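Local coordinates for protein lysine-sensitive aspartokinase 3 (Escherichia coli, PDB 2J0W) that phosphorylates L-aspartate with ATP to give 4-phospho-L-aspartate, the first step toward lysine, and is feedback-inhibited by lysine, at residues F9-A15 with L38-A42; A15-M20 with I74-L78; M20-D25 with I129-R133; I44-V49 with L114-E119. All coordinates share one frame; numbering follows the deposited sequence.

Interaction 1 of 4, residues F9-A15 with L38-A42. With ADP (adenosine-5'-diphosphate), chain D; ASP (aspartic acid), chain B.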
loop_
_atom_site.group_PDB
_atom_site.type_symbol
_atom_site.label_atom_id
_atom_site.label_comp_id
_atom_site.label_asym_id
_atom_site.label_seq_id
_atom_site.Cartn_x
_atom_site.Cartn_y
_atom_site.Cartn_z
ATOM N N PHE A 9 24.578 27.039 8.530
ATOM C CA PHE A 9 25.332 26.519 9.660
ATOM C C PHE A 9 24.406 26.054 10.766
ATOM O O PHE A 9 23.499 26.787 11.186
ATOM C CB PHE A 9 26.274 27.598 10.172
ATOM C CG PHE A 9 27.274 28.051 9.150
ATOM C CD1 PHE A 9 28.479 27.368 8.985
ATOM C CD2 PHE A 9 27.013 29.164 8.351
ATOM C CE1 PHE A 9 29.412 27.787 8.045
ATOM C CE2 PHE A 9 27.936 29.593 7.406
ATOM C CZ PHE A 9 29.142 28.901 7.253
ATOM N N GLY A 10 24.646 24.829 11.222
ATOM C CA GLY A 10 23.834 24.229 12.262
ATOM C C GLY A 10 24.314 24.490 13.678
ATOM O O GLY A 10 25.264 25.243 13.902
ATOM N N GLY A 11 23.650 23.838 14.631
ATOM C CA GLY A 11 23.977 23.996 16.038
ATOM C C GLY A 11 25.454 23.927 16.345
ATOM O O GLY A 11 26.061 24.932 16.725
ATOM N N THR A 12 26.036 22.743 16.175
ATOM C CA THR A 12 27.457 22.549 16.440
ATOM C C THR A 12 28.336 23.594 15.756
ATOM O O THR A 12 29.329 24.042 16.329
ATOM C CB THR A 12 27.923 21.174 15.972
ATOM O OG1 THR A 12 27.643 21.030 14.576
ATOM C CG2 THR A 12 27.220 20.083 16.753
ATOM N N SER A 13 27.966 23.995 14.543
ATOM C CA SER A 13 28.755 24.969 13.789
ATOM C C SER A 13 28.732 26.396 14.331
ATOM O O SER A 13 29.428 27.269 13.817
ATOM C CB SER A 13 28.310 24.982 12.324
ATOM O OG SER A 13 28.468 23.694 11.761
ATOM N N VAL A 14 27.923 26.652 15.349
ATOM C CA VAL A 14 27.873 27.991 15.920
ATOM C C VAL A 14 27.581 27.849 17.400
ATOM O O VAL A 14 27.009 28.751 18.035
ATOM C CB VAL A 14 26.771 28.855 15.269
ATOM C CG1 VAL A 14 27.008 28.944 13.769
ATOM C CG2 VAL A 14 25.389 28.262 15.571
ATOM N N ALA A 15 27.989 26.699 17.933
ATOM C CA ALA A 15 27.789 26.360 19.328
ATOM C C ALA A 15 28.496 27.340 20.222
ATOM O O ALA A 15 27.997 27.687 21.281
ATOM C CB ALA A 15 28.297 24.948 19.601
ATOM N N LEU A 38 21.736 30.795 9.818
ATOM C CA LEU A 38 22.182 30.174 11.059
ATOM C C LEU A 38 21.053 29.582 11.865
ATOM O O LEU A 38 19.944 30.105 11.865
ATOM C CB LEU A 38 22.880 31.193 11.952
ATOM C CG LEU A 38 24.130 31.931 11.486
ATOM C CD1 LEU A 38 24.538 32.902 12.586
ATOM C CD2 LEU A 38 25.251 30.945 11.184
ATOM N N SER A 39 21.354 28.478 12.535
ATOM C CA SER A 39 20.410 27.823 13.423
ATOM C C SER A 39 20.887 28.412 14.740
ATOM O O SER A 39 21.868 29.148 14.764
ATOM C CB SER A 39 20.630 26.304 13.474
ATOM O OG SER A 39 20.306 25.644 12.264
ATOM N N ALA A 40 20.216 28.089 15.834
ATOM C CA ALA A 40 20.639 28.601 17.123
ATOM C C ALA A 40 21.785 27.708 17.569
ATOM O O ALA A 40 21.954 26.598 17.061
ATOM C CB ALA A 40 19.484 28.532 18.114
ATOM N N SER A 41 22.572 28.181 18.523
ATOM C CA SER A 41 23.692 27.393 19.018
ATOM C C SER A 41 23.246 26.068 19.634
ATOM O O SER A 41 22.160 25.966 20.197
ATOM C CB SER A 41 24.481 28.210 20.035
ATOM O OG SER A 41 24.925 29.419 19.441
ATOM N N ALA A 42 24.095 25.053 19.508
ATOM C CA ALA A 42 23.808 23.724 20.033
ATOM C C ALA A 42 23.155 23.808 21.402
ATOM O O ALA A 42 23.592 24.594 22.242
ATOM C CB ALA A 42 25.089 22.924 20.126
HETATM P PB ADP D . 22.905 20.329 11.814
HETATM O O1B ADP D . 24.166 20.655 11.109
HETATM O O2B ADP D . 22.674 21.218 13.012
HETATM O O3B ADP D . 21.675 20.378 10.848
HETATM P PA ADP D . 22.101 17.644 12.595
HETATM O O1A ADP D . 22.392 16.958 13.877
HETATM O O2A ADP D . 20.704 18.144 12.414
HETATM O O3A ADP D . 23.093 18.849 12.380
HETATM O "O5'" ADP D . 22.506 16.511 11.520
HETATM C "C5'" ADP D . 23.833 15.986 11.197
HETATM C "C4'" ADP D . 23.830 14.520 11.593
HETATM O "O4'" ADP D . 22.844 13.652 10.963
HETATM C "C3'" ADP D . 25.101 13.726 11.435
HETATM O "O3'" ADP D . 25.973 14.283 12.445
HETATM C "C2'" ADP D . 24.593 12.324 11.692
HETATM O "O2'" ADP D . 24.500 12.051 13.080
HETATM C "C1'" ADP D . 23.246 12.297 11.066
HETATM N N9 ADP D . 23.118 11.466 9.775
HETATM C C8 ADP D . 22.123 10.564 9.630
HETATM N N7 ADP D . 22.118 9.912 8.487
HETATM C C5 ADP D . 23.171 10.426 7.836
HETATM C C6 ADP D . 23.697 10.114 6.528
HETATM N N6 ADP D . 23.184 9.248 5.724
HETATM N N1 ADP D . 24.839 10.854 6.165
HETATM C C2 ADP D . 25.431 11.811 7.007
HETATM N N3 ADP D . 24.933 12.100 8.244
HETATM C C4 ADP D . 23.831 11.400 8.610
HETATM N N ASP B . 17.122 25.363 15.555
HETATM C CA ASP B . 16.135 24.381 15.112
HETATM C C ASP B . 16.431 23.076 15.882
HETATM O O ASP B . 17.271 23.114 16.814
HETATM C CB ASP B . 16.213 24.225 13.562
HETATM C CG ASP B . 17.494 23.584 12.984
HETATM O OD1 ASP B . 18.402 23.213 13.793
HETATM O OD2 ASP B . 17.604 23.448 11.712
HETATM O OXT ASP B . 15.838 22.004 15.514
#
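The side chain of L38 meets both V14 and F9 through one methyl, CD2; L38 and V14 are the residues most covered by the contact. L38 CD2 lies 3.7 Å from V14 CG1 and 3.6 Å from F9 CB, beside the start of the phenylalanine ring. The L38 side chain leaves the backbone with CG anti to the carbonyl carbon (chi1 -60°), which swings its end toward the loop that follows strand 5-9. V14 uses its two branches separately: CG1 goes to the leucine, while CG2 packs against the backbone carbonyl of S39, 3.7 Å from its O. A42, next in covered surface, sets its CB 3.8 Å from A15 CB. Outside the two segments, the F9 ring stacks on W220 and L38 touches helix 108-131.

F9 and L38 pair as neighbouring parallel strands, and S39 N donates to F9 O at 3.0 Å where the two strands give way to their loops. Further on, S41 OG donates to V14 O at 2.6 Å, tilted 29° from the carbonyl plane, and a weak bond runs from A42 N to G11 O.

Both loops carry ligand. G11 N donates to ADP O2B at 3.2 Å, and a side chain on G10 would collide with that same phosphate oxygen. S39 OG, hydrogen-bonded to S201, lies 3.4 Å from OD1 of the bound aspartate. The glycine-rich loop and the S39 loop at the C-terminal ends of adjacent strands thus set phosphate and substrate side by side. The apolar contacts and the bonds to backbone carbonyls join the two loops, consistent with a fixed spacing between nucleotide and acceptor carboxylate.

Interaction 2 of 4, residues A15-M20 with I74-L78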
loop_
_atom_site.group_PDB
_atom_site.type_symbol
_atom_site.label_atom_id
_atom_site.label_comp_id
_atom_site.label_asym_id
_atom_site.label_seq_id
_atom_site.Cartn_x
_atom_site.Cartn_y
_atom_site.Cartn_z
ATOM N N ALA A 15 27.989 26.699 17.933
ATOM C CA ALA A 15 27.789 26.360 19.328
ATOM C C ALA A 15 28.496 27.340 20.222
ATOM O O ALA A 15 27.997 27.687 21.281
ATOM C CB ALA A 15 28.297 24.948 19.601
ATOM N N ASP A 16 29.665 27.792 19.797
ATOM C CA ASP A 16 30.430 28.736 20.601
ATOM C C ASP A 16 31.301 29.644 19.759
ATOM O O ASP A 16 31.391 29.491 18.538
ATOM C CB ASP A 16 31.315 27.988 21.591
ATOM C CG ASP A 16 32.192 26.961 20.913
ATOM O OD1 ASP A 16 32.731 27.270 19.823
ATOM O OD2 ASP A 16 32.343 25.851 21.473
ATOM N N PHE A 17 31.955 30.578 20.437
ATOM C CA PHE A 17 32.831 31.537 19.786
ATOM C C PHE A 17 33.772 30.906 18.743
ATOM O O PHE A 17 33.748 31.286 17.570
ATOM C CB PHE A 17 33.638 32.283 20.849
ATOM C CG PHE A 17 34.434 33.434 20.308
ATOM C CD1 PHE A 17 35.816 33.350 20.197
ATOM C CD2 PHE A 17 33.796 34.607 19.909
ATOM C CE1 PHE A 17 36.556 34.419 19.696
ATOM C CE2 PHE A 17 34.523 35.682 19.406
ATOM C CZ PHE A 17 35.908 35.589 19.299
ATOM N N ASP A 18 34.590 29.943 19.164
ATOM C CA ASP A 18 35.524 29.292 18.245
ATOM C C ASP A 18 34.809 28.772 17.011
ATOM O O ASP A 18 35.104 29.182 15.884
ATOM C CB ASP A 18 36.242 28.133 18.939
ATOM C CG ASP A 18 37.102 28.595 20.102
ATOM O OD1 ASP A 18 37.842 29.595 19.936
ATOM O OD2 ASP A 18 37.041 27.956 21.175
ATOM N N ALA A 19 33.864 27.865 17.245
ATOM C CA ALA A 19 33.066 27.258 16.189
ATOM C C ALA A 19 32.495 28.339 15.282
ATOM O O ALA A 19 32.563 28.257 14.044
ATOM C CB ALA A 19 31.933 26.451 16.813
ATOM N N MET A 20 31.931 29.357 15.916
ATOM C CA MET A 20 31.339 30.448 15.174
ATOM C C MET A 20 32.407 31.019 14.262
ATOM O O MET A 20 32.137 31.345 13.113
ATOM C CB MET A 20 30.814 31.505 16.140
ATOM C CG MET A 20 29.652 32.291 15.588
ATOM S SD MET A 20 28.395 32.615 16.841
ATOM C CE MET A 20 28.784 34.244 17.285
ATOM N N ILE A 74 30.111 33.311 24.412
ATOM C CA ILE A 74 30.444 33.972 23.154
ATOM C C ILE A 74 30.622 35.471 23.336
ATOM O O ILE A 74 31.568 36.064 22.824
ATOM C CB ILE A 74 29.323 33.778 22.141
ATOM C CG1 ILE A 74 29.174 32.297 21.803
ATOM C CG2 ILE A 74 29.590 34.634 20.918
ATOM C CD1 ILE A 74 27.847 31.976 21.182
ATOM N N LEU A 75 29.674 36.067 24.049
ATOM C CA LEU A 75 29.640 37.491 24.332
ATOM C C LEU A 75 30.932 38.004 24.978
ATOM O O LEU A 75 31.529 38.971 24.511
ATOM C CB LEU A 75 28.454 37.770 25.260
ATOM C CG LEU A 75 27.987 39.211 25.414
ATOM C CD1 LEU A 75 27.443 39.718 24.079
ATOM C CD2 LEU A 75 26.914 39.277 26.492
ATOM N N GLU A 76 31.345 37.330 26.049
ATOM C CA GLU A 76 32.549 37.677 26.800
ATOM C C GLU A 76 33.855 37.534 26.016
ATOM O O GLU A 76 34.928 37.731 26.583
ATOM C CB GLU A 76 32.655 36.814 28.058
ATOM C CG GLU A 76 31.530 37.006 29.057
ATOM C CD GLU A 76 31.550 35.978 30.181
ATOM O OE1 GLU A 76 30.710 36.109 31.096
ATOM O OE2 GLU A 76 32.389 35.045 30.154
ATOM N N ARG A 77 33.774 37.193 24.729
ATOM C CA ARG A 77 34.983 37.035 23.915
ATOM C C ARG A 77 35.067 38.095 22.823
ATOM O O ARG A 77 36.072 38.213 22.119
ATOM C CB ARG A 77 35.013 35.645 23.280
ATOM C CG ARG A 77 34.963 34.499 24.259
ATOM C CD ARG A 77 36.341 33.931 24.516
ATOM N NE ARG A 77 36.951 33.466 23.275
ATOM C CZ ARG A 77 38.037 32.703 23.204
ATOM N NH1 ARG A 77 38.653 32.303 24.312
ATOM N NH2 ARG A 77 38.509 32.333 22.021
ATOM N N LEU A 78 33.986 38.845 22.670
ATOM C CA LEU A 78 33.924 39.897 21.668
ATOM C C LEU A 78 34.816 41.065 22.072
ATOM O O LEU A 78 35.250 41.158 23.225
ATOM C CB LEU A 78 32.495 40.403 21.545
ATOM C CG LEU A 78 31.442 39.400 21.117
ATOM C CD1 LEU A 78 30.148 39.729 21.833
ATOM C CD2 LEU A 78 31.283 39.430 19.600
#
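R77 lies across one face of the F17 ring: its CB sits over the ring centre, 3.7 Å from the centroid and 9° off the normal, a CH-pi contact. Farther along, the arginine chain bends at chi2 and chi3, and its guanidinium turns its edge to the ring, with NE 3.3 Å from F17 CD1. The two planes stand 71° apart, so the guanidinium is not stacked on the phenyl group. The same bend takes R77 NH2 to within 3.5 Å of D18 OD1, a long salt bridge whose carboxylate is nearly perpendicular to the guanidinium. With CG anti to the backbone N (chi1 -172°), the F17 ring is carried out to the R77 side chain.

I74, buried, lays CG1 against the backbone N of F17, and its CG2 meets M20 CE at 3.7 Å, the two side chains crossing at about a right angle. With an alanine in place of F17 the ring face under R77 CB is gone, and the arginine chain would probably be freer to turn and its link to D18 less well placed. D16 is the N-cap of helix 17-27, its OD1 accepting from A19 N. The contact packs the N-terminal turn of that helix, which follows the glycine-rich nucleotide loop, against the C-terminal end of helix 57-75 and the type I turn after it, in the amino acid kinase domain.

Interaction 3 of 4, residues M20-D25 with I129-R133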
loop_
_atom_site.group_PDB
_atom_site.type_symbol
_atom_site.label_atom_id
_atom_site.label_comp_id
_atom_site.label_asym_id
_atom_site.label_seq_id
_atom_site.Cartn_x
_atom_site.Cartn_y
_atom_site.Cartn_z
ATOM N N MET A 20 31.931 29.357 15.916
ATOM C CA MET A 20 31.339 30.448 15.174
ATOM C C MET A 20 32.407 31.019 14.262
ATOM O O MET A 20 32.137 31.345 13.113
ATOM C CB MET A 20 30.814 31.505 16.140
ATOM C CG MET A 20 29.652 32.291 15.588
ATOM S SD MET A 20 28.395 32.615 16.841
ATOM C CE MET A 20 28.784 34.244 17.285
ATOM N N ASN A 21 33.626 31.122 14.782
ATOM C CA ASN A 21 34.752 31.628 14.010
ATOM C C ASN A 21 35.095 30.668 12.856
ATOM O O ASN A 21 35.225 31.089 11.697
ATOM C CB ASN A 21 35.974 31.824 14.920
ATOM C CG ASN A 21 36.077 33.246 15.474
ATOM O OD1 ASN A 21 35.956 34.233 14.735
ATOM N ND2 ASN A 21 36.324 33.355 16.774
ATOM N N ARG A 22 35.252 29.381 13.165
ATOM C CA ARG A 22 35.538 28.409 12.114
ATOM C C ARG A 22 34.566 28.681 10.972
ATOM O O ARG A 22 34.962 28.762 9.809
ATOM C CB ARG A 22 35.324 26.976 12.605
ATOM C CG ARG A 22 36.515 26.329 13.282
ATOM C CD ARG A 22 36.149 24.956 13.846
ATOM N NE ARG A 22 35.996 24.992 15.299
ATOM C CZ ARG A 22 34.887 24.654 15.955
ATOM N NH1 ARG A 22 33.810 24.250 15.290
ATOM N NH2 ARG A 22 34.855 24.715 17.283
ATOM N N SER A 23 33.291 28.836 11.323
ATOM C CA SER A 23 32.247 29.084 10.340
ATOM C C SER A 23 32.390 30.430 9.647
ATOM O O SER A 23 32.093 30.557 8.462
ATOM C CB SER A 23 30.864 28.980 10.998
ATOM O OG SER A 23 30.605 27.652 11.423
ATOM N N ALA A 24 32.838 31.437 10.382
ATOM C CA ALA A 24 33.008 32.756 9.790
ATOM C C ALA A 24 34.118 32.678 8.750
ATOM O O ALA A 24 34.026 33.293 7.680
ATOM C CB ALA A 24 33.360 33.780 10.858
ATOM N N ASP A 25 35.166 31.918 9.062
ATOM C CA ASP A 25 36.272 31.768 8.123
ATOM C C ASP A 25 35.675 31.259 6.818
ATOM O O ASP A 25 35.678 31.966 5.805
ATOM C CB ASP A 25 37.318 30.778 8.653
ATOM C CG ASP A 25 38.022 31.281 9.917
ATOM O OD1 ASP A 25 38.324 32.494 10.014
ATOM O OD2 ASP A 25 38.301 30.456 10.811
ATOM N N ILE A 129 30.759 38.801 15.262
ATOM C CA ILE A 129 32.003 38.094 15.046
ATOM C C ILE A 129 32.568 38.461 13.675
ATOM O O ILE A 129 33.782 38.414 13.464
ATOM C CB ILE A 129 31.799 36.579 15.140
ATOM C CG1 ILE A 129 31.942 36.143 16.595
ATOM C CG2 ILE A 129 32.801 35.857 14.281
ATOM C CD1 ILE A 129 32.050 34.648 16.772
ATOM N N LEU A 130 31.689 38.841 12.754
ATOM C CA LEU A 130 32.114 39.209 11.411
ATOM C C LEU A 130 32.611 40.644 11.325
ATOM O O LEU A 130 33.547 40.932 10.574
ATOM C CB LEU A 130 30.981 38.995 10.406
ATOM C CG LEU A 130 30.593 37.544 10.133
ATOM C CD1 LEU A 130 29.629 37.491 8.968
ATOM C CD2 LEU A 130 31.829 36.736 9.808
ATOM N N ARG A 131 31.987 41.545 12.080
ATOM C CA ARG A 131 32.407 42.944 12.090
ATOM C C ARG A 131 33.662 43.152 12.940
ATOM O O ARG A 131 34.346 44.166 12.818
ATOM C CB ARG A 131 31.274 43.834 12.597
ATOM C CG ARG A 131 30.156 43.943 11.606
ATOM C CD ARG A 131 29.095 44.897 12.064
ATOM N NE ARG A 131 28.083 45.077 11.030
ATOM C CZ ARG A 131 26.982 45.804 11.183
ATOM N NH1 ARG A 131 26.745 46.425 12.333
ATOM N NH2 ARG A 131 26.117 45.914 10.182
ATOM N N GLU A 132 33.954 42.186 13.801
ATOM C CA GLU A 132 35.133 42.255 14.652
ATOM C C GLU A 132 36.331 41.995 13.738
ATOM O O GLU A 132 37.487 42.036 14.168
ATOM C CB GLU A 132 35.059 41.185 15.740
ATOM C CG GLU A 132 36.025 41.390 16.889
ATOM C CD GLU A 132 35.580 40.677 18.154
ATOM O OE1 GLU A 132 36.105 39.579 18.448
ATOM O OE2 GLU A 132 34.694 41.223 18.847
ATOM N N ARG A 133 36.033 41.731 12.467
ATOM C CA ARG A 133 37.048 41.477 11.452
ATOM C C ARG A 133 36.944 42.491 10.328
ATOM O O ARG A 133 37.424 42.235 9.222
ATOM C CB ARG A 133 36.869 40.099 10.836
ATOM C CG ARG A 133 36.884 38.953 11.795
ATOM C CD ARG A 133 36.838 37.668 11.007
ATOM N NE ARG A 133 37.012 36.507 11.864
ATOM C CZ ARG A 133 37.286 35.291 11.410
ATOM N NH1 ARG A 133 37.416 35.092 10.105
ATOM N NH2 ARG A 133 37.430 34.276 12.254
#
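R133 grips D25 end-on, NH1 and NH2 both reaching the same carboxylate oxygen, OD1. The NH1 bond is 2.8 Å long and the NH2 bond 3.0 Å. Both donors come from one face of the carboxylate, whose plane is turned 37° from the guanidinium, while OD1 lies close to the guanidinium plane. NH2 has a second acceptor in N21 OD1, at 2.9 Å; here the donor stands 40° above the amide carbonyl plane, although the amide and guanidinium planes are only 18° apart. The arginine chain runs extended from CG to NE, which carries its charged end across to helix 17-27. A methionine in its place would probably leave the D25 carboxylate without its positive partner and N21 OD1 without this donor.

Over one face of the guanidinium sits A24 CB, 4.2 Å above the plane, so one helix supplies both the acceptors at the edge of the group and an apolar group against its face. Helix 17-27 here meets the C-terminal end of helix 108-131 and the loop residue R133 beyond it, on the way to strand 137-139; both helices belong to the alpha/beta amino acid kinase domain.

Inward from the charges the contact becomes apolar. A24 CB touches L130 CD2 at 3.5 Å and, more loosely, I129 CG2. That isoleucine methyl also lies beside N21 OD1. I129 CD1 reaches the other way, meeting M20 CB and, at 3.3 Å, M20 CE: the methionine chain, bent at chi2 and chi3, curls round the isoleucine methyl. M20 continues onto L125 and F126, in the preceding turn of helix 108-131.

Interaction 4 of 4, residues I44-V49 with L114-E119. With ASP (aspartic acid), chain B.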
loop_
_atom_site.group_PDB
_atom_site.type_symbol
_atom_site.label_atom_id
_atom_site.label_comp_id
_atom_site.label_asym_id
_atom_site.label_seq_id
_atom_site.Cartn_x
_atom_site.Cartn_y
_atom_site.Cartn_z
ATOM N N ILE A 44 20.484 25.226 22.538
ATOM C CA ILE A 44 19.517 26.294 22.743
ATOM C C ILE A 44 18.076 25.886 22.448
ATOM O O ILE A 44 17.207 25.998 23.312
ATOM C CB ILE A 44 19.876 27.555 21.903
ATOM C CG1 ILE A 44 21.129 28.211 22.479
ATOM C CG2 ILE A 44 18.748 28.579 21.954
ATOM C CD1 ILE A 44 20.973 28.633 23.949
ATOM N N THR A 45 17.817 25.394 21.243
ATOM C CA THR A 45 16.457 25.018 20.885
ATOM C C THR A 45 15.826 24.016 21.841
ATOM O O THR A 45 14.656 24.171 22.195
ATOM C CB THR A 45 16.383 24.500 19.428
ATOM O OG1 THR A 45 16.718 25.573 18.536
ATOM C CG2 THR A 45 14.968 24.012 19.090
ATOM N N ASN A 46 16.577 22.996 22.263
ATOM C CA ASN A 46 16.019 22.013 23.202
ATOM C C ASN A 46 15.704 22.700 24.540
ATOM O O ASN A 46 14.672 22.444 25.160
ATOM C CB ASN A 46 16.984 20.850 23.474
ATOM C CG ASN A 46 17.305 20.029 22.229
ATOM O OD1 ASN A 46 16.476 19.857 21.329
ATOM N ND2 ASN A 46 18.519 19.495 22.191
ATOM N N LEU A 47 16.596 23.568 24.992
ATOM C CA LEU A 47 16.342 24.252 26.250
ATOM C C LEU A 47 15.054 25.056 26.098
ATOM O O LEU A 47 14.120 24.920 26.903
ATOM C CB LEU A 47 17.523 25.161 26.611
ATOM C CG LEU A 47 18.715 24.361 27.162
ATOM C CD1 LEU A 47 19.958 25.244 27.321
ATOM C CD2 LEU A 47 18.308 23.747 28.502
ATOM N N LEU A 48 15.004 25.858 25.036
ATOM C CA LEU A 48 13.848 26.697 24.731
ATOM C C LEU A 48 12.557 25.902 24.615
ATOM O O LEU A 48 11.502 26.359 25.060
ATOM C CB LEU A 48 14.088 27.480 23.442
ATOM C CG LEU A 48 15.102 28.612 23.617
ATOM C CD1 LEU A 48 15.319 29.321 22.304
ATOM C CD2 LEU A 48 14.594 29.596 24.680
ATOM N N VAL A 49 12.634 24.713 24.030
ATOM C CA VAL A 49 11.445 23.889 23.889
ATOM C C VAL A 49 11.010 23.358 25.259
ATOM O O VAL A 49 9.817 23.285 25.557
ATOM C CB VAL A 49 11.701 22.714 22.915
ATOM C CG1 VAL A 49 10.629 21.636 23.085
ATOM C CG2 VAL A 49 11.702 23.235 21.482
ATOM N N LEU A 114 8.545 31.585 21.416
ATOM C CA LEU A 114 9.615 31.524 22.387
ATOM C C LEU A 114 10.812 30.835 21.748
ATOM O O LEU A 114 11.944 31.291 21.880
ATOM C CB LEU A 114 9.144 30.747 23.612
ATOM C CG LEU A 114 10.025 30.809 24.851
ATOM C CD1 LEU A 114 9.284 30.165 26.002
ATOM C CD2 LEU A 114 11.331 30.105 24.596
ATOM N N VAL A 115 10.574 29.736 21.045
ATOM C CA VAL A 115 11.701 29.034 20.451
ATOM C C VAL A 115 12.391 29.839 19.371
ATOM O O VAL A 115 13.568 29.653 19.122
ATOM C CB VAL A 115 11.298 27.666 19.873
ATOM C CG1 VAL A 115 12.409 27.154 18.977
ATOM C CG2 VAL A 115 11.049 26.660 21.006
ATOM N N SER A 116 11.674 30.745 18.738
ATOM C CA SER A 116 12.274 31.539 17.686
ATOM C C SER A 116 13.498 32.301 18.209
ATOM O O SER A 116 14.479 32.495 17.481
ATOM C CB SER A 116 11.245 32.514 17.143
ATOM O OG SER A 116 10.870 33.407 18.166
ATOM N N HIS A 117 13.449 32.713 19.473
ATOM C CA HIS A 117 14.553 33.456 20.093
ATOM C C HIS A 117 15.981 32.894 19.936
ATOM O O HIS A 117 16.946 33.664 19.951
ATOM C CB HIS A 117 14.247 33.682 21.576
ATOM C CG HIS A 117 13.178 34.705 21.811
ATOM N ND1 HIS A 117 11.865 34.508 21.441
ATOM C CD2 HIS A 117 13.242 35.962 22.310
ATOM C CE1 HIS A 117 11.167 35.601 21.698
ATOM N NE2 HIS A 117 11.980 36.498 22.225
ATOM N N GLY A 118 16.120 31.575 19.782
ATOM C CA GLY A 118 17.436 30.963 19.627
ATOM C C GLY A 118 18.194 31.456 18.404
ATOM O O GLY A 118 19.318 31.968 18.511
ATOM N N GLU A 119 17.588 31.313 17.230
ATOM C CA GLU A 119 18.234 31.781 16.009
ATOM C C GLU A 119 18.357 33.311 16.010
ATOM O O GLU A 119 19.172 33.874 15.288
ATOM C CB GLU A 119 17.478 31.316 14.761
ATOM C CG GLU A 119 16.344 30.315 14.991
ATOM C CD GLU A 119 16.789 28.982 15.553
ATOM O OE1 GLU A 119 16.368 28.653 16.676
ATOM O OE2 GLU A 119 17.547 28.261 14.878
HETATM N N ASP B . 17.122 25.363 15.555
HETATM C CA ASP B . 16.135 24.381 15.112
HETATM C C ASP B . 16.431 23.076 15.882
HETATM O O ASP B . 17.271 23.114 16.814
HETATM C CB ASP B . 16.213 24.225 13.562
HETATM C CG ASP B . 17.494 23.584 12.984
HETATM O OD1 ASP B . 18.402 23.213 13.793
HETATM O OD2 ASP B . 17.604 23.448 11.712
HETATM O OXT ASP B . 15.838 22.004 15.514
#
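Segments 44-49 (helix 44-51) and 114-119 (helix 108-131) run nearly antiparallel, their axes 8.6 Å apart and their directions 162° from each other. L48 is the knob of the interface, set among L114, V115, H117 and G118. Its two methyls part company: CD2 meets L114 CD2 at 3.3 Å, whereas CD1 lies over the backbone, 3.5 Å from G118 N and near V115 O. I44 CG2 touches G118 CA at 3.6 Å. G118 allows both approaches: a CB there would clash with I44 CG2 and crowd L48 CD1. V115 spreads its branches along the other helix, CG2 against V49 CG2 at 3.5 Å and CG1 beside T45 CG2. At the substrate end the contact turns polar. T45 has its hydroxyl anti to the carbonyl carbon (chi1 -65°) and accepts at OG1 from the bound aspartate's N, 3.0 Å away. E119 OE2 accepts from that same N, also at 3.0 Å. R198, G199 and S201 hydrogen-bond to the ligand as well. The substrate's amino nitrogen thus finds one acceptor oxygen on each helix, and the packing of L48, L114 and V115 is consistent with holding the two acceptors at this spacing.

In the fold
All four contacts lie in the amino acid kinase domain. Interactions 1, 2 and 3 follow one another along the strand 5-9, glycine-rich loop and helix 17-27 unit: the first two share A15, the next two M20, with centres 11 and 9 Å apart. Their second segments come from the loop after strand 33-38 and from the C-terminal ends of helices 57-75 and 108-131, so the segments interleave in the chain. Interaction 4 lies within the loop closed by interaction 3; both use helix 108-131, but their centres are 22 Å apart. Interactions 1 and 4 meet around the bound aspartate, where E119 approaches A40; interactions 2 and 3 pack the helices farther from it.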